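Local coordinates for diaphanous protein (Entamoeba histolytica, PDB 4DVG), which probably binds a Rho-family GTPase through its GBD-FH3 region, as diaphanous-related formins do, to relieve autoinhibition and promote actin assembly, at residues B[160-165]-B[207-212]; B[223-228]-B[239-244]; B[252-257]-B[299-304]; B[259-264]-B[292-297]. All coordinates share one frame; numbering follows the deposited sequence.

Interaction 1. Residues B[160-165]-B[207-212]; sequences LLLKGM and NAFSNL
Leu162 reaches across to the neighbouring helix and meets Ala208, Phe209 and Leu212. The contact is wholly apolar. Its first part is plain methyl packing. CD1 of Leu162 lies 3.6 Å from CB of Ala208. Nearer the backbone, CB of Leu162 rests 4.1 Å from CD1 of Leu212. Ala208 and Leu212 lie one turn apart on their helix, so Leu162 is flanked along that face.

The second part is a CH-pi contact. CD1 of Leu162 sits over the centre of the Phe209 ring, 4.2 Å from its centroid and only 6° off the ring normal. CD2 of Leu162 sits above the same face, displaced outward, 3.7 Å from CZ of Phe209. The two side chains cross at about a right angle. The first torsion of Leu162 (chi1 -79°) sets CG opposite the carbonyl carbon and sends the isobutyl group across the gap.

The axes of the two segments approach to 10.2 Å and cross at -59°. The closest CA atoms, of Leu162 and Ala208, are 7.8 Å apart. The small side chain of Ala208 is consistent with this approach.

Phe209 makes an edge-to-face stack with Phe222, just before helix 223-228. The contact joins helix 160-165, in the GTPase-binding range, to helix 203-213, in the FH3 range. Helix 160-165 also packs on two other helices: Leu161 lies on helix 172-187, and Leu160 on helix 108-120.

Interaction 2. Residues B[223-228]-B[239-244]; sequences LSFFSL and HASLVL
Ser224 O, one residue before Phe225 whose ring meets Ser241 and Leu244, accepts two hydrogen bonds. Ser227 OG donates one at 3.0 Å, and Leu228 N gives the helical one, also at 3.0 Å. Both donors come from the same face of the carbonyl plane. The serine hydroxyl is thereby tied back to its own helix, away from the interface.

Phe225 does the crossing. Its CG is anti to the backbone N (chi1 159°), which carries the ring toward helix 236-249. Ser241 stands at the ring edge, near its plane, with OG 3.5 Å from CE1 of Phe225. This is packing and not a polar bond, for Ser241 OG is hydrogen-bonded to Phe237 O within its own helix. Leu244, nearly one turn on, covers a face of the ring. Its CD2 lies 4.1 Å from the centroid of the Phe225 ring, 27° off the normal. That makes a CH-pi contact displaced toward the CE2-CZ side, with CE2 of Phe225 3.7 Å from CD2 of Leu244. Edge and face of one ring are thus held by one helix.

Leu179 of helix 172-187 also touches Phe225, so the ring is buried among three helices. Such packing of successive helices around buried apolar side chains fits the armadillo-like helical repeat fold known for the FH3 region of formins.

Interaction 3. Residues B[252-257]-B[299-304]; sequences PELEHR and EEDKKE
Arg257 grips Asp301 side-on with two nitrogens, forming a salt bridge. NE of Arg257 meets OD2 of Asp301 at 3.0 Å, on the syn lone pair. NH2 of Arg257 meets OD1 of Asp301 at 3.1 Å, and there the donor lies above the carboxylate plane. The guanidinium and carboxylate planes are 53° apart, so the fork is twisted.

Leu254 packs beside this pair. Its CD1 is 3.5 Å from CG of Asp301, and its CD2 is 3.7 Å from CG of Glu304. The contact ties the start of helix 254-265, with Glu253 at the N-cap position, to helix 290-309: helix packing within the FH3 region, consistent with its armadillo-like fold.

The second shell fixes the charged groups. NH1 of Arg257 bonds to Gln251 O and weakly to Pro252 O, which holds the guanidinium near the helix start. Asp301 OD2 also takes a salt bridge from Arg261 NH2. Two arginines probably favour the charged form of this buried carboxylate. Glu304 OE2 pairs with Arg308 NE in its own helix.

Interaction 4. Residues B[259-264]-B[292-297]; sequences DVRNSF and NDFFDS
The aliphatic part of Arg261 lies obliquely against the far end of the Phe294 ring. CD of Arg261 is 3.7 Å from CZ of Phe294, and CG of Arg261 is 3.8 Å from the same CZ. Both side chains leave their helices with CG anti to the backbone N, at -179° in Arg261 and 178° in Phe294. These torsions extend the two chains so that their ends meet between the helices.

Beyond CD the arginine bends, and its guanidinium plane stands 74° from the ring plane. The guanidinium itself is distant: CZ of Arg261 is 5.9 Å from the Phe294 centroid, at most a weak cation-pi attraction. The bend leads the charged end past the ring to Ser297. There NH1 of Arg261 lies 3.6 Å from OG of Ser297, a close approach and not a bond. The main polar partner lies further along the same helix, where Arg261 NH2 forms a salt bridge with Asp301 OD2. Methylenes thus pack while the charge is satisfied beside them.

The Phe294 ring is enclosed by other helices. Asn246 and Ile249 of helix 236-249 touch it, as do Leu269 and Leu273 of helix 269-277. With Arg261 of helix 254-265, residues of three other helices pack round the ring that helix 290-309 presents.

Interactions 1, 2 and 4 are buried, while interaction 3 is only partly so and lies farthest from the chain centre, about 28 Å away. Interaction 1 centres on a leucine and interaction 2 on a phenylalanine, both mainly apolar packing, and they touch: Phe209 packs on Phe225 and Leu244. Helices 203-213 and 223-228 follow each other in the chain. Interactions 3 and 4 join the same two helices, 254-265 and 290-309, with centres about 9 Å apart. A salt bridge crosses interaction 3, near the end of the modelled chain. Interaction 4 is mainly packing, with its arginine's charge paired to Asp301 of interaction 3, so the two share one ionic cluster.

Interaction 1. Residues B[160-165]-B[207-212]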
loop_
_atom_site.group_PDB
_atom_site.type_symbol
_atom_site.label_atom_id
_atom_site.label_comp_id
_atom_site.label_asym_id
_atom_site.label_seq_id
_atom_site.Cartn_x
_atom_site.Cartn_y
_atom_site.Cartn_z
ATOM N N LEU B 160 -7.528 -20.736 0.074
ATOM C CA LEU B 160 -6.104 -20.485 -0.022
ATOM C C LEU B 160 -5.711 -19.264 0.818
ATOM O O LEU B 160 -4.709 -19.284 1.507
ATOM C CB LEU B 160 -5.693 -20.294 -1.474
ATOM C CG LEU B 160 -4.206 -20.012 -1.641
ATOM C CD1 LEU B 160 -3.423 -21.308 -1.415
ATOM C CD2 LEU B 160 -3.946 -19.448 -3.025
ATOM N N LEU B 161 -6.521 -18.216 0.792
ATOM C CA LEU B 161 -6.240 -17.072 1.649
ATOM C C LEU B 161 -6.258 -17.468 3.120
ATOM O O LEU B 161 -5.439 -16.993 3.897
ATOM C CB LEU B 161 -7.206 -15.906 1.397
ATOM C CG LEU B 161 -7.113 -15.245 0.020
ATOM C CD1 LEU B 161 -8.034 -14.033 -0.098
ATOM C CD2 LEU B 161 -5.669 -14.894 -0.254
ATOM N N LEU B 162 -7.207 -18.320 3.498
ATOM C CA LEU B 162 -7.328 -18.751 4.876
ATOM C C LEU B 162 -6.092 -19.529 5.297
ATOM O O LEU B 162 -5.616 -19.395 6.432
ATOM C CB LEU B 162 -8.569 -19.612 5.055
ATOM C CG LEU B 162 -9.867 -18.829 5.167
ATOM C CD1 LEU B 162 -11.059 -19.767 5.118
ATOM C CD2 LEU B 162 -9.874 -18.011 6.433
ATOM N N LYS B 163 -5.572 -20.339 4.379
ATOM C CA LYS B 163 -4.404 -21.161 4.675
ATOM C C LYS B 163 -3.187 -20.250 4.770
ATOM O O LYS B 163 -2.402 -20.324 5.716
ATOM C CB LYS B 163 -4.204 -22.236 3.604
ATOM C CG LYS B 163 -2.807 -22.877 3.597
ATOM C CD LYS B 163 -2.476 -23.602 4.906
ATOM N NZ LYS B 163 -0.905 -25.179 6.030
ATOM N N GLY B 164 -3.060 -19.381 3.776
ATOM C CA GLY B 164 -2.017 -18.391 3.735
ATOM C C GLY B 164 -1.979 -17.539 4.976
ATOM O O GLY B 164 -0.900 -17.157 5.441
HETATM N N MSE B 165 -3.154 -17.238 5.516
HETATM C CA MSE B 165 -3.255 -16.451 6.735
HETATM C C MSE B 165 -2.735 -17.188 7.957
HETATM O O MSE B 165 -2.350 -16.554 8.932
HETATM C CB MSE B 165 -4.685 -15.992 6.981
HETATM C CG MSE B 165 -4.842 -15.168 8.250
HETATM SE SE MSE B 165 -6.565 -14.280 8.443
ATOM N N ASN B 207 -18.211 -21.380 3.108
ATOM C CA ASN B 207 -17.797 -22.689 2.616
ATOM C C ASN B 207 -16.311 -22.897 2.844
ATOM O O ASN B 207 -15.870 -24.004 3.152
ATOM C CB ASN B 207 -18.134 -22.905 1.132
ATOM C CG ASN B 207 -19.621 -23.081 0.872
ATOM O OD1 ASN B 207 -20.412 -23.381 1.778
ATOM N ND2 ASN B 207 -20.009 -22.892 -0.382
ATOM N N ALA B 208 -15.528 -21.835 2.705
ATOM C CA ALA B 208 -14.099 -22.002 2.886
ATOM C C ALA B 208 -13.775 -22.404 4.326
ATOM O O ALA B 208 -12.841 -23.149 4.565
ATOM C CB ALA B 208 -13.340 -20.743 2.486
ATOM N N PHE B 209 -14.544 -21.892 5.279
ATOM C CA PHE B 209 -14.362 -22.244 6.675
ATOM C C PHE B 209 -14.829 -23.668 6.938
ATOM O O PHE B 209 -14.280 -24.347 7.794
ATOM C CB PHE B 209 -15.104 -21.282 7.591
ATOM C CG PHE B 209 -14.330 -20.069 7.942
ATOM C CD1 PHE B 209 -13.205 -20.160 8.748
ATOM C CD2 PHE B 209 -14.725 -18.827 7.489
ATOM C CE1 PHE B 209 -12.476 -19.028 9.087
ATOM C CE2 PHE B 209 -14.012 -17.686 7.836
ATOM C CZ PHE B 209 -12.880 -17.787 8.633
ATOM N N SER B 210 -15.839 -24.116 6.199
ATOM C CA SER B 210 -16.313 -25.487 6.319
ATOM C C SER B 210 -15.323 -26.440 5.681
ATOM O O SER B 210 -15.158 -27.590 6.114
ATOM C CB SER B 210 -17.685 -25.646 5.674
ATOM O OG SER B 210 -18.663 -24.973 6.442
ATOM N N ASN B 211 -14.638 -25.951 4.661
ATOM C CA ASN B 211 -13.670 -26.781 3.975
ATOM C C ASN B 211 -12.389 -26.992 4.766
ATOM O O ASN B 211 -11.776 -28.051 4.675
ATOM C CB ASN B 211 -13.439 -26.292 2.543
ATOM C CG ASN B 211 -14.654 -26.565 1.654
ATOM O OD1 ASN B 211 -15.304 -27.622 1.767
ATOM N ND2 ASN B 211 -14.981 -25.609 0.788
ATOM N N LEU B 212 -12.014 -26.013 5.579
ATOM C CA LEU B 212 -10.862 -26.193 6.442
ATOM C C LEU B 212 -11.168 -27.291 7.458
ATOM O O LEU B 212 -10.295 -28.050 7.855
ATOM C CB LEU B 212 -10.524 -24.902 7.189
ATOM C CG LEU B 212 -9.944 -23.701 6.456
ATOM C CD1 LEU B 212 -8.990 -22.983 7.389
ATOM C CD2 LEU B 212 -9.241 -24.102 5.163
#

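Interaction 2. Residues B[223-228]-B[239-244]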
loop_
_atom_site.group_PDB
_atom_site.type_symbol
_atom_site.label_atom_id
_atom_site.label_comp_id
_atom_site.label_asym_id
_atom_site.label_seq_id
_atom_site.Cartn_x
_atom_site.Cartn_y
_atom_site.Cartn_z
ATOM N N LEU B 223 -11.686 -22.474 14.004
ATOM C CA LEU B 223 -10.718 -22.543 15.084
ATOM C C LEU B 223 -9.468 -21.697 14.837
ATOM O O LEU B 223 -9.136 -20.826 15.643
ATOM C CB LEU B 223 -10.343 -23.982 15.381
ATOM C CG LEU B 223 -9.408 -24.196 16.561
ATOM C CD1 LEU B 223 -9.998 -23.620 17.855
ATOM C CD2 LEU B 223 -9.134 -25.663 16.699
ATOM N N SER B 224 -8.775 -21.925 13.729
ATOM C CA SER B 224 -7.521 -21.204 13.531
ATOM C C SER B 224 -7.685 -19.676 13.371
ATOM O O SER B 224 -6.897 -18.912 13.938
ATOM C CB SER B 224 -6.654 -21.827 12.430
ATOM O OG SER B 224 -7.381 -22.037 11.255
ATOM N N PHE B 225 -8.696 -19.237 12.622
ATOM C CA PHE B 225 -9.040 -17.816 12.591
ATOM C C PHE B 225 -9.268 -17.284 14.002
ATOM O O PHE B 225 -8.697 -16.260 14.404
ATOM C CB PHE B 225 -10.285 -17.575 11.736
ATOM C CG PHE B 225 -10.987 -16.294 12.022
ATOM C CD1 PHE B 225 -10.285 -15.115 12.186
ATOM C CD2 PHE B 225 -12.365 -16.257 12.097
ATOM C CE1 PHE B 225 -10.949 -13.924 12.436
ATOM C CE2 PHE B 225 -13.042 -15.063 12.338
ATOM C CZ PHE B 225 -12.321 -13.893 12.523
ATOM N N PHE B 226 -10.099 -17.983 14.762
ATOM C CA PHE B 226 -10.444 -17.497 16.078
ATOM C C PHE B 226 -9.210 -17.431 16.988
ATOM O O PHE B 226 -9.074 -16.529 17.813
ATOM C CB PHE B 226 -11.544 -18.358 16.694
ATOM C CG PHE B 226 -11.768 -18.088 18.139
ATOM C CD1 PHE B 226 -12.531 -17.002 18.542
ATOM C CD2 PHE B 226 -11.191 -18.900 19.102
ATOM C CE1 PHE B 226 -12.735 -16.735 19.891
ATOM C CE2 PHE B 226 -11.383 -18.637 20.457
ATOM C CZ PHE B 226 -12.168 -17.552 20.846
ATOM N N SER B 227 -8.300 -18.380 16.827
ATOM C CA SER B 227 -7.130 -18.413 17.683
ATOM C C SER B 227 -6.099 -17.311 17.318
ATOM O O SER B 227 -5.369 -16.834 18.189
ATOM C CB SER B 227 -6.519 -19.823 17.720
ATOM O OG SER B 227 -5.969 -20.146 16.458
ATOM N N LEU B 228 -6.053 -16.924 16.042
ATOM C CA LEU B 228 -5.331 -15.737 15.603
ATOM C C LEU B 228 -5.911 -14.489 16.255
ATOM O O LEU B 228 -5.187 -13.686 16.844
ATOM C CB LEU B 228 -5.428 -15.569 14.094
ATOM C CG LEU B 228 -4.624 -16.516 13.207
ATOM C CD1 LEU B 228 -4.782 -16.057 11.787
ATOM C CD2 LEU B 228 -3.184 -16.512 13.565
ATOM N N HIS B 239 -10.480 -5.576 15.768
ATOM C CA HIS B 239 -11.643 -5.000 15.133
ATOM C C HIS B 239 -12.051 -5.794 13.898
ATOM O O HIS B 239 -13.212 -6.167 13.757
ATOM C CB HIS B 239 -11.457 -3.536 14.754
ATOM C CG HIS B 239 -12.646 -2.972 14.043
ATOM N ND1 HIS B 239 -12.624 -2.623 12.711
ATOM C CD2 HIS B 239 -13.917 -2.764 14.466
ATOM C CE1 HIS B 239 -13.817 -2.184 12.353
ATOM N NE2 HIS B 239 -14.621 -2.262 13.400
ATOM N N ALA B 240 -11.105 -6.049 13.002
ATOM C CA ALA B 240 -11.466 -6.618 11.708
ATOM C C ALA B 240 -12.015 -8.022 11.889
ATOM O O ALA B 240 -12.935 -8.438 11.174
ATOM C CB ALA B 240 -10.288 -6.597 10.742
ATOM N N SER B 241 -11.458 -8.731 12.869
ATOM C CA SER B 241 -11.915 -10.058 13.243
ATOM C C SER B 241 -13.356 -10.000 13.769
ATOM O O SER B 241 -14.199 -10.807 13.402
ATOM C CB SER B 241 -10.996 -10.641 14.299
ATOM O OG SER B 241 -9.709 -10.920 13.780
ATOM N N LEU B 242 -13.646 -9.028 14.620
ATOM C CA LEU B 242 -15.010 -8.846 15.076
ATOM C C LEU B 242 -15.976 -8.609 13.918
ATOM O O LEU B 242 -17.070 -9.158 13.889
ATOM C CB LEU B 242 -15.084 -7.718 16.101
ATOM C CG LEU B 242 -14.533 -8.248 17.427
ATOM C CD1 LEU B 242 -14.115 -7.163 18.402
ATOM C CD2 LEU B 242 -15.578 -9.178 18.045
ATOM N N VAL B 243 -15.566 -7.792 12.962
ATOM C CA VAL B 243 -16.431 -7.477 11.843
ATOM C C VAL B 243 -16.744 -8.734 11.053
ATOM O O VAL B 243 -17.881 -8.962 10.664
ATOM C CB VAL B 243 -15.813 -6.413 10.938
ATOM C CG1 VAL B 243 -16.667 -6.221 9.728
ATOM C CG2 VAL B 243 -15.643 -5.100 11.700
ATOM N N LEU B 244 -15.740 -9.573 10.850
ATOM C CA LEU B 244 -15.945 -10.833 10.132
ATOM C C LEU B 244 -16.917 -11.767 10.873
ATOM O O LEU B 244 -17.787 -12.406 10.269
ATOM C CB LEU B 244 -14.609 -11.557 9.927
ATOM C CG LEU B 244 -14.793 -12.873 9.192
ATOM C CD1 LEU B 244 -15.513 -12.554 7.912
ATOM C CD2 LEU B 244 -13.475 -13.596 8.943
#

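Interaction 3. Residues B[252-257]-B[299-304]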
loop_
_atom_site.group_PDB
_atom_site.type_symbol
_atom_site.label_atom_id
_atom_site.label_comp_id
_atom_site.label_asym_id
_atom_site.label_seq_id
_atom_site.Cartn_x
_atom_site.Cartn_y
_atom_site.Cartn_z
ATOM N N PRO B 252 -30.044 -14.142 7.601
ATOM C CA PRO B 252 -31.452 -13.727 7.613
ATOM C C PRO B 252 -32.317 -14.651 8.481
ATOM O O PRO B 252 -33.250 -14.179 9.141
ATOM C CB PRO B 252 -31.858 -13.817 6.133
ATOM C CG PRO B 252 -30.544 -14.014 5.353
ATOM C CD PRO B 252 -29.630 -14.703 6.304
ATOM N N GLU B 253 -31.997 -15.943 8.483
ATOM C CA GLU B 253 -32.775 -16.941 9.217
ATOM C C GLU B 253 -32.188 -17.161 10.598
ATOM O O GLU B 253 -30.980 -17.340 10.738
ATOM C CB GLU B 253 -32.781 -18.291 8.482
ATOM C CG GLU B 253 -32.979 -18.219 6.979
ATOM O OE1 GLU B 253 -30.662 -17.667 6.866
ATOM O OE2 GLU B 253 -31.825 -17.677 4.983
ATOM N N LEU B 254 -33.059 -17.168 11.606
ATOM C CA LEU B 254 -32.689 -17.438 12.994
ATOM C C LEU B 254 -31.970 -18.767 13.111
ATOM O O LEU B 254 -30.975 -18.886 13.812
ATOM C CB LEU B 254 -33.934 -17.477 13.881
ATOM C CG LEU B 254 -33.642 -17.948 15.310
ATOM C CD1 LEU B 254 -32.936 -16.848 16.109
ATOM C CD2 LEU B 254 -34.911 -18.386 16.028
ATOM N N GLU B 255 -32.493 -19.773 12.430
ATOM C CA GLU B 255 -31.869 -21.087 12.416
ATOM C C GLU B 255 -30.386 -20.970 12.083
ATOM O O GLU B 255 -29.549 -21.606 12.718
ATOM C CB GLU B 255 -32.575 -22.006 11.412
ATOM C CG GLU B 255 -33.985 -22.456 11.823
ATOM C CD GLU B 255 -35.014 -21.321 11.913
ATOM O OE1 GLU B 255 -34.915 -20.326 11.143
ATOM O OE2 GLU B 255 -35.931 -21.446 12.767
ATOM N N HIS B 256 -30.063 -20.151 11.091
ATOM C CA HIS B 256 -28.680 -20.023 10.623
ATOM C C HIS B 256 -27.774 -19.177 11.548
ATOM O O HIS B 256 -26.603 -19.489 11.708
ATOM C CB HIS B 256 -28.644 -19.499 9.185
ATOM C CG HIS B 256 -29.031 -20.521 8.159
ATOM N ND1 HIS B 256 -30.330 -20.938 7.973
ATOM C CD2 HIS B 256 -28.286 -21.207 7.259
ATOM C CE1 HIS B 256 -30.370 -21.836 7.005
ATOM N NE2 HIS B 256 -29.142 -22.017 6.556
ATOM N N ARG B 257 -28.307 -18.117 12.149
ATOM C CA ARG B 257 -27.572 -17.428 13.198
ATOM C C ARG B 257 -27.353 -18.352 14.398
ATOM O O ARG B 257 -26.216 -18.503 14.833
ATOM C CB ARG B 257 -28.268 -16.116 13.642
ATOM C CG ARG B 257 -28.631 -15.205 12.510
ATOM C CD ARG B 257 -29.079 -13.834 12.971
ATOM N NE ARG B 257 -30.316 -13.849 13.746
ATOM C CZ ARG B 257 -31.535 -13.861 13.220
ATOM N NH1 ARG B 257 -31.707 -13.883 11.899
ATOM N NH2 ARG B 257 -32.590 -13.864 14.025
ATOM N N GLU B 299 -29.051 -11.883 22.297
ATOM C CA GLU B 299 -30.131 -11.799 23.263
ATOM C C GLU B 299 -31.482 -11.757 22.565
ATOM O O GLU B 299 -32.447 -12.364 23.024
ATOM C CB GLU B 299 -29.943 -10.585 24.182
ATOM C CG GLU B 299 -30.941 -10.518 25.330
ATOM O OE1 GLU B 299 -29.845 -12.215 26.591
ATOM O OE2 GLU B 299 -32.041 -12.354 26.389
ATOM N N GLU B 300 -31.548 -11.044 21.448
ATOM C CA GLU B 300 -32.793 -10.937 20.702
ATOM C C GLU B 300 -33.160 -12.325 20.213
ATOM O O GLU B 300 -34.315 -12.733 20.261
ATOM C CB GLU B 300 -32.643 -9.948 19.540
ATOM C CG GLU B 300 -32.559 -8.481 19.995
ATOM C CD GLU B 300 -31.874 -7.572 18.977
ATOM O OE1 GLU B 300 -31.757 -7.979 17.797
ATOM O OE2 GLU B 300 -31.446 -6.455 19.362
ATOM N N ASP B 301 -32.151 -13.062 19.781
ATOM C CA ASP B 301 -32.328 -14.435 19.328
ATOM C C ASP B 301 -32.807 -15.404 20.431
ATOM O O ASP B 301 -33.594 -16.305 20.163
ATOM C CB ASP B 301 -31.038 -14.926 18.665
ATOM C CG ASP B 301 -30.844 -14.341 17.271
ATOM O OD1 ASP B 301 -31.541 -13.353 16.931
ATOM O OD2 ASP B 301 -30.010 -14.875 16.508
ATOM N N LYS B 302 -32.336 -15.214 21.663
ATOM C CA LYS B 302 -32.838 -15.975 22.800
ATOM C C LYS B 302 -34.331 -15.694 23.008
ATOM O O LYS B 302 -35.127 -16.630 23.092
ATOM C CB LYS B 302 -32.085 -15.613 24.080
ATOM C CG LYS B 302 -30.656 -16.113 24.206
ATOM C CE LYS B 302 -28.647 -16.052 25.712
ATOM N NZ LYS B 302 -28.006 -15.327 26.868
ATOM N N LYS B 303 -34.702 -14.412 23.111
ATOM C CA LYS B 303 -36.107 -14.038 23.229
ATOM C C LYS B 303 -36.952 -14.678 22.127
ATOM O O LYS B 303 -38.076 -15.126 22.376
ATOM C CB LYS B 303 -36.301 -12.519 23.176
ATOM C CG LYS B 303 -35.735 -11.749 24.368
ATOM C CD LYS B 303 -36.383 -10.363 24.486
ATOM N NZ LYS B 303 -34.392 -8.839 24.516
ATOM N N GLU B 304 -36.416 -14.697 20.906
ATOM C CA GLU B 304 -37.177 -15.155 19.756
ATOM C C GLU B 304 -37.409 -16.652 19.874
ATOM O O GLU B 304 -38.526 -17.139 19.686
ATOM C CB GLU B 304 -36.456 -14.804 18.449
ATOM C CG GLU B 304 -37.007 -15.510 17.197
ATOM C CD GLU B 304 -38.296 -14.901 16.678
ATOM O OE1 GLU B 304 -38.444 -13.669 16.779
ATOM O OE2 GLU B 304 -39.159 -15.650 16.162
#

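Interaction 4. Residues B[259-264]-B[292-297]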
loop_
_atom_site.group_PDB
_atom_site.type_symbol
_atom_site.label_atom_id
_atom_site.label_comp_id
_atom_site.label_asym_id
_atom_site.label_seq_id
_atom_site.Cartn_x
_atom_site.Cartn_y
_atom_site.Cartn_z
ATOM N N ASP B 259 -27.046 -21.217 14.605
ATOM C CA ASP B 259 -26.077 -22.252 14.213
ATOM C C ASP B 259 -24.612 -21.801 14.109
ATOM O O ASP B 259 -23.713 -22.443 14.668
ATOM C CB ASP B 259 -26.510 -22.878 12.881
ATOM C CG ASP B 259 -25.660 -24.075 12.488
ATOM O OD1 ASP B 259 -25.886 -25.182 13.042
ATOM O OD2 ASP B 259 -24.777 -23.910 11.613
ATOM N N VAL B 260 -24.380 -20.724 13.360
ATOM C CA VAL B 260 -23.056 -20.133 13.204
ATOM C C VAL B 260 -22.500 -19.651 14.552
ATOM O O VAL B 260 -21.370 -19.997 14.949
ATOM C CB VAL B 260 -23.088 -18.951 12.209
ATOM C CG1 VAL B 260 -21.854 -18.100 12.360
ATOM C CG2 VAL B 260 -23.224 -19.453 10.778
ATOM N N ARG B 261 -23.292 -18.854 15.258
ATOM C CA ARG B 261 -22.890 -18.414 16.585
ATOM C C ARG B 261 -22.624 -19.587 17.558
ATOM O O ARG B 261 -21.715 -19.497 18.382
ATOM C CB ARG B 261 -23.889 -17.420 17.179
ATOM C CG ARG B 261 -23.467 -16.921 18.560
ATOM C CD ARG B 261 -24.439 -15.933 19.141
ATOM N NE ARG B 261 -25.710 -16.060 18.450
ATOM C CZ ARG B 261 -26.442 -15.038 18.040
ATOM N NH1 ARG B 261 -26.042 -13.784 18.245
ATOM N NH2 ARG B 261 -27.576 -15.283 17.434
ATOM N N ASN B 262 -23.401 -20.672 17.472
ATOM C CA ASN B 262 -23.123 -21.840 18.314
ATOM C C ASN B 262 -21.692 -22.368 18.077
ATOM O O ASN B 262 -20.968 -22.618 19.041
ATOM C CB ASN B 262 -24.152 -22.957 18.131
ATOM C CG ASN B 262 -25.472 -22.698 18.878
ATOM O OD1 ASN B 262 -25.573 -21.830 19.755
ATOM N ND2 ASN B 262 -26.497 -23.487 18.528
ATOM N N SER B 263 -21.297 -22.511 16.805
ATOM C CA SER B 263 -19.922 -22.865 16.432
ATOM C C SER B 263 -18.887 -21.960 17.117
ATOM O O SER B 263 -17.813 -22.412 17.498
ATOM C CB SER B 263 -19.684 -22.718 14.927
ATOM O OG SER B 263 -20.623 -23.393 14.138
ATOM N N PHE B 264 -19.189 -20.675 17.231
ATOM C CA PHE B 264 -18.256 -19.752 17.852
ATOM C C PHE B 264 -18.305 -19.898 19.360
ATOM O O PHE B 264 -17.280 -19.852 20.027
ATOM C CB PHE B 264 -18.547 -18.294 17.445
ATOM C CG PHE B 264 -17.955 -17.905 16.124
ATOM C CD1 PHE B 264 -16.601 -17.624 16.013
ATOM C CD2 PHE B 264 -18.751 -17.820 14.984
ATOM C CE1 PHE B 264 -16.051 -17.269 14.787
ATOM C CE2 PHE B 264 -18.203 -17.475 13.748
ATOM C CZ PHE B 264 -16.854 -17.193 13.653
ATOM N N ASN B 292 -20.749 -5.122 21.598
ATOM C CA ASN B 292 -22.145 -4.919 21.967
ATOM C C ASN B 292 -23.099 -5.544 20.937
ATOM O O ASN B 292 -24.119 -6.126 21.303
ATOM C CB ASN B 292 -22.471 -3.439 22.204
ATOM C CG ASN B 292 -21.972 -2.940 23.547
ATOM O OD1 ASN B 292 -21.555 -3.737 24.389
ATOM N ND2 ASN B 292 -22.010 -1.613 23.755
ATOM N N ASP B 293 -22.754 -5.441 19.655
ATOM C CA ASP B 293 -23.661 -5.877 18.605
ATOM C C ASP B 293 -23.876 -7.361 18.753
ATOM O O ASP B 293 -25.009 -7.842 18.658
ATOM C CB ASP B 293 -23.126 -5.551 17.202
ATOM C CG ASP B 293 -23.216 -4.061 16.865
ATOM O OD1 ASP B 293 -23.856 -3.286 17.626
ATOM O OD2 ASP B 293 -22.643 -3.666 15.827
ATOM N N PHE B 294 -22.777 -8.070 18.999
ATOM C CA PHE B 294 -22.792 -9.508 19.180
ATOM C C PHE B 294 -23.773 -9.902 20.280
ATOM O O PHE B 294 -24.657 -10.718 20.057
ATOM C CB PHE B 294 -21.386 -10.037 19.502
ATOM C CG PHE B 294 -21.349 -11.515 19.747
ATOM C CD1 PHE B 294 -21.090 -12.394 18.713
ATOM C CD2 PHE B 294 -21.613 -12.028 21.006
ATOM C CE1 PHE B 294 -21.082 -13.768 18.935
ATOM C CE2 PHE B 294 -21.609 -13.395 21.239
ATOM C CZ PHE B 294 -21.346 -14.268 20.213
ATOM N N PHE B 295 -23.627 -9.303 21.458
ATOM C CA PHE B 295 -24.488 -9.632 22.595
ATOM C C PHE B 295 -25.933 -9.224 22.368
ATOM O O PHE B 295 -26.845 -10.013 22.610
ATOM C CB PHE B 295 -23.937 -9.040 23.907
ATOM C CG PHE B 295 -22.720 -9.756 24.406
ATOM C CD1 PHE B 295 -22.826 -11.040 24.918
ATOM C CD2 PHE B 295 -21.471 -9.177 24.311
ATOM C CE1 PHE B 295 -21.722 -11.720 25.346
ATOM C CE2 PHE B 295 -20.359 -9.848 24.744
ATOM C CZ PHE B 295 -20.483 -11.126 25.260
ATOM N N ASP B 296 -26.129 -7.994 21.899
ATOM C CA ASP B 296 -27.458 -7.500 21.563
ATOM C C ASP B 296 -28.181 -8.436 20.577
ATOM O O ASP B 296 -29.390 -8.618 20.668
ATOM C CB ASP B 296 -27.405 -6.064 21.008
ATOM C CG ASP B 296 -26.956 -5.032 22.049
ATOM O OD1 ASP B 296 -27.099 -5.293 23.264
ATOM O OD2 ASP B 296 -26.467 -3.948 21.651
ATOM N N SER B 297 -27.446 -9.028 19.647
ATOM C CA SER B 297 -28.049 -9.904 18.635
ATOM C C SER B 297 -28.287 -11.304 19.208
ATOM O O SER B 297 -29.240 -11.979 18.836
ATOM C CB SER B 297 -27.171 -9.938 17.371
ATOM O OG SER B 297 -27.493 -10.965 16.450
#